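Local coordinates for protein 4-hydroxybutyrate coenzyme A transferase (PDB 2OAS) that probably transfers coenzyme A between carboxylic acids, with 4-hydroxybutyrate and acetate as likely partners, and binds coenzyme A, at residues A[31-36]-A[170-175]; A[116-121]-A[125-130]. All blocks are in the same frame, centred on the assembly; numbering follows the deposited sequence.

Contact 1 of 2, residues A[31-36]-A[170-175]; sequences PKVLLD and AVYEQS
The first turn of the helix at Val33 and Leu34 stands beside strand 170-173 with the backbones well apart, Val33 CA lying 8.6 Å from Gln174 CA, so side chains alone bridge the gap. No hydrogen bond crosses it. Val33 CG1 does most of the touching: it comes up to the edge of the Tyr172 ring, near the ring plane, and rests 3.7 Å from Tyr172 CE2. With CG1 anti to the backbone N of Val33 (chi1 -180°), this methyl is carried toward the strand, where the valine side chain meets the tyrosine at about a right angle. The same methyl also packs loosely against the amide of Gln174, 4.1 Å from Gln174 OE1. Leu34 adds a lighter, oblique approach, its CD1 4.3 Å from Tyr172 CD2. The tyrosine is held from its own strand: Tyr172 OH donates to Gln174 OE1 at 2.6 Å, the amide oxygen lying in the plane of the ring at its edge and the hydroxyl tilted 16° from the carbonyl plane. This bond ties the two side chains into one surface for the valine and probably limits how far the ring can swing or the amide can flip. On the helix, Lys32 NZ bridges to Asp36 OD2 at 2.6 Å on the syn side of the carboxylate, one turn along, while Asp36 OD1 is taken by Ser60. Ala9 of helix 9-13 and His149 of strand 145-150 also pack against Val33 and Leu34. The arrangement belongs to a Rossmann-like alpha/beta layer: helix 32-41, the connection in the beta-alpha-beta unit from strand 21-24 to strand 48-52, flanks the parallel sheet and reaches across to strand 170-173 through a partly buried apolar seam.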
loop_
_atom_site.group_PDB
_atom_site.type_symbol
_atom_site.label_atom_id
_atom_site.label_comp_id
_atom_site.label_asym_id
_atom_site.label_seq_id
_atom_site.Cartn_x
_atom_site.Cartn_y
_atom_site.Cartn_z
ATOM N N PRO A 31 17.959 -18.396 17.177
ATOM C CA PRO A 31 18.615 -19.111 18.272
ATOM C C PRO A 31 18.628 -20.613 18.081
ATOM O O PRO A 31 17.982 -21.346 18.830
ATOM C CB PRO A 31 17.793 -18.702 19.499
ATOM C CG PRO A 31 17.118 -17.425 19.089
ATOM C CD PRO A 31 16.735 -17.722 17.661
ATOM N N LYS A 32 19.378 -21.065 17.084
ATOM C CA LYS A 32 19.488 -22.487 16.780
ATOM C C LYS A 32 19.827 -23.341 18.009
ATOM O O LYS A 32 19.220 -24.390 18.233
ATOM C CB LYS A 32 20.555 -22.698 15.701
ATOM C CG LYS A 32 20.601 -24.121 15.154
ATOM C CD LYS A 32 21.724 -24.308 14.144
ATOM C CE LYS A 32 21.743 -25.738 13.643
ATOM N NZ LYS A 32 21.802 -26.685 14.789
ATOM N N VAL A 33 20.797 -22.890 18.795
ATOM C CA VAL A 33 21.216 -23.619 19.982
ATOM C C VAL A 33 20.046 -23.875 20.916
ATOM O O VAL A 33 19.912 -24.959 21.482
ATOM C CB VAL A 33 22.287 -22.841 20.774
ATOM C CG1 VAL A 33 22.700 -23.628 22.001
ATOM C CG2 VAL A 33 23.487 -22.577 19.906
ATOM N N LEU A 34 19.198 -22.873 21.079
ATOM C CA LEU A 34 18.040 -22.984 21.953
ATOM C C LEU A 34 16.897 -23.694 21.259
ATOM O O LEU A 34 16.210 -24.497 21.871
ATOM C CB LEU A 34 17.589 -21.592 22.399
ATOM C CG LEU A 34 17.840 -21.167 23.853
ATOM C CD1 LEU A 34 19.169 -21.693 24.354
ATOM C CD2 LEU A 34 17.781 -19.624 23.953
ATOM N N LEU A 35 16.695 -23.405 19.983
ATOM C CA LEU A 35 15.606 -24.022 19.252
ATOM C C LEU A 35 15.818 -25.532 19.111
ATOM O O LEU A 35 14.852 -26.283 19.056
ATOM C CB LEU A 35 15.424 -23.340 17.879
ATOM C CG LEU A 35 14.850 -21.902 17.819
ATOM C CD1 LEU A 35 14.809 -21.441 16.386
ATOM C CD2 LEU A 35 13.455 -21.817 18.426
ATOM N N ASP A 36 17.069 -25.987 19.068
ATOM C CA ASP A 36 17.314 -27.427 18.966
ATOM C C ASP A 36 16.960 -28.078 20.288
ATOM O O ASP A 36 16.480 -29.204 20.315
ATOM C CB ASP A 36 18.772 -27.740 18.607
ATOM C CG ASP A 36 19.075 -27.496 17.127
ATOM O OD1 ASP A 36 18.128 -27.239 16.352
ATOM O OD2 ASP A 36 20.259 -27.572 16.738
ATOM N N ALA A 170 16.069 -16.590 31.993
ATOM C CA ALA A 170 17.058 -17.645 31.918
ATOM C C ALA A 170 18.110 -17.242 30.919
ATOM O O ALA A 170 17.849 -16.441 30.013
ATOM C CB ALA A 170 16.403 -18.935 31.491
ATOM N N VAL A 171 19.295 -17.826 31.077
ATOM C CA VAL A 171 20.430 -17.541 30.211
ATOM C C VAL A 171 21.370 -18.744 30.059
ATOM O O VAL A 171 21.760 -19.360 31.045
ATOM C CB VAL A 171 21.210 -16.325 30.781
ATOM C CG1 VAL A 171 22.632 -16.368 30.354
ATOM C CG2 VAL A 171 20.576 -15.033 30.303
ATOM N N TYR A 172 21.708 -19.080 28.818
ATOM C CA TYR A 172 22.632 -20.175 28.533
ATOM C C TYR A 172 23.721 -19.624 27.622
ATOM O O TYR A 172 23.436 -19.013 26.592
ATOM C CB TYR A 172 21.934 -21.347 27.837
ATOM C CG TYR A 172 22.911 -22.384 27.314
ATOM C CD1 TYR A 172 23.749 -23.094 28.191
ATOM C CD2 TYR A 172 23.043 -22.618 25.944
ATOM C CE1 TYR A 172 24.699 -24.006 27.714
ATOM C CE2 TYR A 172 23.989 -23.527 25.456
ATOM C CZ TYR A 172 24.812 -24.210 26.345
ATOM O OH TYR A 172 25.763 -25.067 25.850
ATOM N N GLU A 173 24.972 -19.856 27.992
ATOM C CA GLU A 173 26.069 -19.321 27.209
ATOM C C GLU A 173 26.973 -20.325 26.509
ATOM O O GLU A 173 27.488 -21.248 27.131
ATOM C CB GLU A 173 26.928 -18.431 28.094
ATOM C CG GLU A 173 28.134 -17.842 27.392
ATOM C CD GLU A 173 29.021 -17.055 28.343
ATOM O OE1 GLU A 173 29.612 -17.686 29.254
ATOM O OE2 GLU A 173 29.119 -15.821 28.183
ATOM N N GLN A 174 27.158 -20.128 25.207
ATOM C CA GLN A 174 28.047 -20.970 24.430
ATOM C C GLN A 174 28.310 -20.316 23.073
ATOM O O GLN A 174 27.431 -19.679 22.506
ATOM C CB GLN A 174 27.476 -22.385 24.269
ATOM C CG GLN A 174 26.747 -22.646 22.977
ATOM C CD GLN A 174 26.810 -24.106 22.561
ATOM O OE1 GLN A 174 26.329 -24.993 23.269
ATOM N NE2 GLN A 174 27.403 -24.358 21.409
ATOM N N SER A 175 29.542 -20.421 22.583
ATOM C CA SER A 175 29.893 -19.854 21.291
ATOM C C SER A 175 29.365 -20.781 20.216
ATOM O O SER A 175 29.607 -21.993 20.245
ATOM C CB SER A 175 31.413 -19.731 21.133
ATOM O OG SER A 175 31.950 -18.717 21.956
#

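Contact 2 of 2, residues A[116-121]-A[125-130]; sequences IQVSPP and GMCSLG
Peptide groups are the flat elements that Ser119, Ser128 and Cys127 bring together. At the edge of the Ser128 carbonyl, Ser119 N donates to Ser128 O in the carbonyl plane, on a lone pair, at 3.1 Å. Over one face of the Pro120-Pro121 peptide sits the sulfur of Cys127, with SG 3.6 Å from Pro121 N. Ser128 O is approached a second time, by the CA-H of Val118, at 3.0 Å between Val118 CA and that oxygen. In return Ser119 OG, turned between its own backbone N and carbonyl carbon (chi1 50°), receives a weak, bent bond from Ser128 N with an N-H...O angle of 125°. One serine thus engages both polar backbone atoms of the other. Beside this polar pair, the two methyls of Val118 part company: CG2 lies 3.6 Å from Cys127 CB, whereas CG1 reaches Leu129 CD2 at 3.9 Å. Trimming Val118 to an alanine removes both methyls and would probably open a gap between Cys127 and Leu129, leaving the leucine branch less firmly seated. That branch, Leu129 CD2, also meets Ile116 CD1 at 4.1 Å. At the far end Pro121 CB leans on Cys127 SG. The CA-H of Pro121 points at Met126 O, with 3.3 Å between Pro121 CA and Met126 O. The axes of strands 116-118 and 126-128 are turned 112° apart, so the chain returns beside Val118 to Pro121 without the two strands forming a regular antiparallel hairpin. Strand 113-118 stays in the parallel sheet beside 145-150; strand 126-128 leaves to pair antiparallel with 162-164, where selenomethionine Met126 packs on Phe162 and His164, while Ile116 and Leu129 face helix 136-142.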
loop_
_atom_site.group_PDB
_atom_site.type_symbol
_atom_site.label_atom_id
_atom_site.label_comp_id
_atom_site.label_asym_id
_atom_site.label_seq_id
_atom_site.Cartn_x
_atom_site.Cartn_y
_atom_site.Cartn_z
ATOM N N ILE A 116 15.802 -15.581 22.268
ATOM C CA ILE A 116 16.699 -14.703 21.544
ATOM C C ILE A 116 18.168 -15.058 21.688
ATOM O O ILE A 116 18.551 -15.805 22.574
ATOM C CB ILE A 116 16.489 -13.243 21.989
ATOM C CG1 ILE A 116 16.860 -13.081 23.459
ATOM C CG2 ILE A 116 15.040 -12.865 21.834
ATOM C CD1 ILE A 116 16.700 -11.665 23.957
ATOM N N GLN A 117 18.982 -14.519 20.791
ATOM C CA GLN A 117 20.419 -14.744 20.803
ATOM C C GLN A 117 21.107 -13.384 20.928
ATOM O O GLN A 117 20.933 -12.522 20.058
ATOM C CB GLN A 117 20.862 -15.399 19.508
ATOM C CG GLN A 117 22.314 -15.819 19.542
ATOM C CD GLN A 117 22.741 -16.550 18.307
ATOM O OE1 GLN A 117 23.842 -17.080 18.238
ATOM N NE2 GLN A 117 21.862 -16.592 17.312
ATOM N N VAL A 118 21.892 -13.187 21.987
ATOM C CA VAL A 118 22.584 -11.906 22.187
ATOM C C VAL A 118 24.079 -12.004 22.429
ATOM O O VAL A 118 24.626 -13.078 22.695
ATOM C CB VAL A 118 22.013 -11.115 23.382
ATOM C CG1 VAL A 118 20.528 -10.827 23.195
ATOM C CG2 VAL A 118 22.253 -11.891 24.668
ATOM N N SER A 119 24.746 -10.861 22.349
ATOM C CA SER A 119 26.177 -10.816 22.604
ATOM C C SER A 119 26.315 -10.816 24.112
ATOM O O SER A 119 25.391 -10.442 24.821
ATOM C CB SER A 119 26.795 -9.557 22.019
ATOM O OG SER A 119 26.059 -8.424 22.419
ATOM N N PRO A 120 27.460 -11.264 24.622
ATOM C CA PRO A 120 27.641 -11.286 26.069
ATOM C C PRO A 120 27.456 -9.913 26.701
ATOM O O PRO A 120 27.708 -8.884 26.083
ATOM C CB PRO A 120 29.059 -11.825 26.226
ATOM C CG PRO A 120 29.737 -11.334 24.996
ATOM C CD PRO A 120 28.712 -11.624 23.935
ATOM N N PRO A 121 26.985 -9.886 27.944
ATOM C CA PRO A 121 26.777 -8.618 28.642
ATOM C C PRO A 121 28.087 -7.877 28.868
ATOM O O PRO A 121 29.133 -8.501 29.051
ATOM C CB PRO A 121 26.144 -9.062 29.954
ATOM C CG PRO A 121 26.795 -10.408 30.187
ATOM C CD PRO A 121 26.652 -11.027 28.816
ATOM N N GLY A 125 26.234 -4.675 32.014
ATOM C CA GLY A 125 25.244 -5.725 31.920
ATOM C C GLY A 125 24.351 -5.582 30.702
ATOM O O GLY A 125 23.224 -6.062 30.696
HETATM N N MSE A 126 24.849 -4.920 29.665
HETATM C CA MSE A 126 24.073 -4.724 28.454
HETATM C C MSE A 126 24.460 -5.713 27.357
HETATM O O MSE A 126 25.640 -5.948 27.102
HETATM C CB MSE A 126 24.236 -3.291 27.937
HETATM C CG MSE A 126 23.558 -2.201 28.788
HETATM SE SE MSE A 126 21.604 -2.098 28.622
HETATM C CE MSE A 126 21.418 -2.633 26.788
ATOM N N CYS A 127 23.442 -6.299 26.730
ATOM C CA CYS A 127 23.624 -7.263 25.656
ATOM C C CYS A 127 23.058 -6.674 24.373
ATOM O O CYS A 127 22.365 -5.663 24.396
ATOM C CB CYS A 127 22.886 -8.572 25.947
ATOM S SG CYS A 127 23.408 -9.433 27.438
ATOM N N SER A 128 23.339 -7.331 23.258
ATOM C CA SER A 128 22.869 -6.843 21.984
ATOM C C SER A 128 22.127 -7.922 21.198
ATOM O O SER A 128 22.502 -9.095 21.220
ATOM C CB SER A 128 24.064 -6.324 21.166
ATOM O OG SER A 128 23.657 -5.890 19.882
ATOM N N LEU A 129 21.064 -7.513 20.516
ATOM C CA LEU A 129 20.283 -8.410 19.686
ATOM C C LEU A 129 21.088 -8.710 18.442
ATOM O O LEU A 129 20.661 -9.480 17.589
ATOM C CB LEU A 129 18.974 -7.752 19.290
ATOM C CG LEU A 129 18.037 -7.511 20.463
ATOM C CD1 LEU A 129 16.724 -6.935 19.963
ATOM C CD2 LEU A 129 17.801 -8.812 21.192
ATOM N N GLY A 130 22.248 -8.070 18.329
ATOM C CA GLY A 130 23.133 -8.306 17.202
ATOM C C GLY A 130 22.662 -8.033 15.782
ATOM O O GLY A 130 22.109 -6.968 15.488
#

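Contact 2 is mostly buried and joins segments close in sequence; contact 1 is partly buried nearer the surface and brings together segments more than 130 residues apart. Both involve the same eight-stranded parallel sheet, through strand 170-173 in contact 1 and strand 113-118 in contact 2, with strand 145-150 between them. Their chemistry differs accordingly. Contact 1 is a side-chain seam whose polar bonds stay within each segment, whereas contact 2 adds backbone and serine hydrogen bonds across the turn to its apolar packing. They meet directly, Pro31 CG packing 3.7 Å from Ile116 C, and both lie away from the bound coenzyme A.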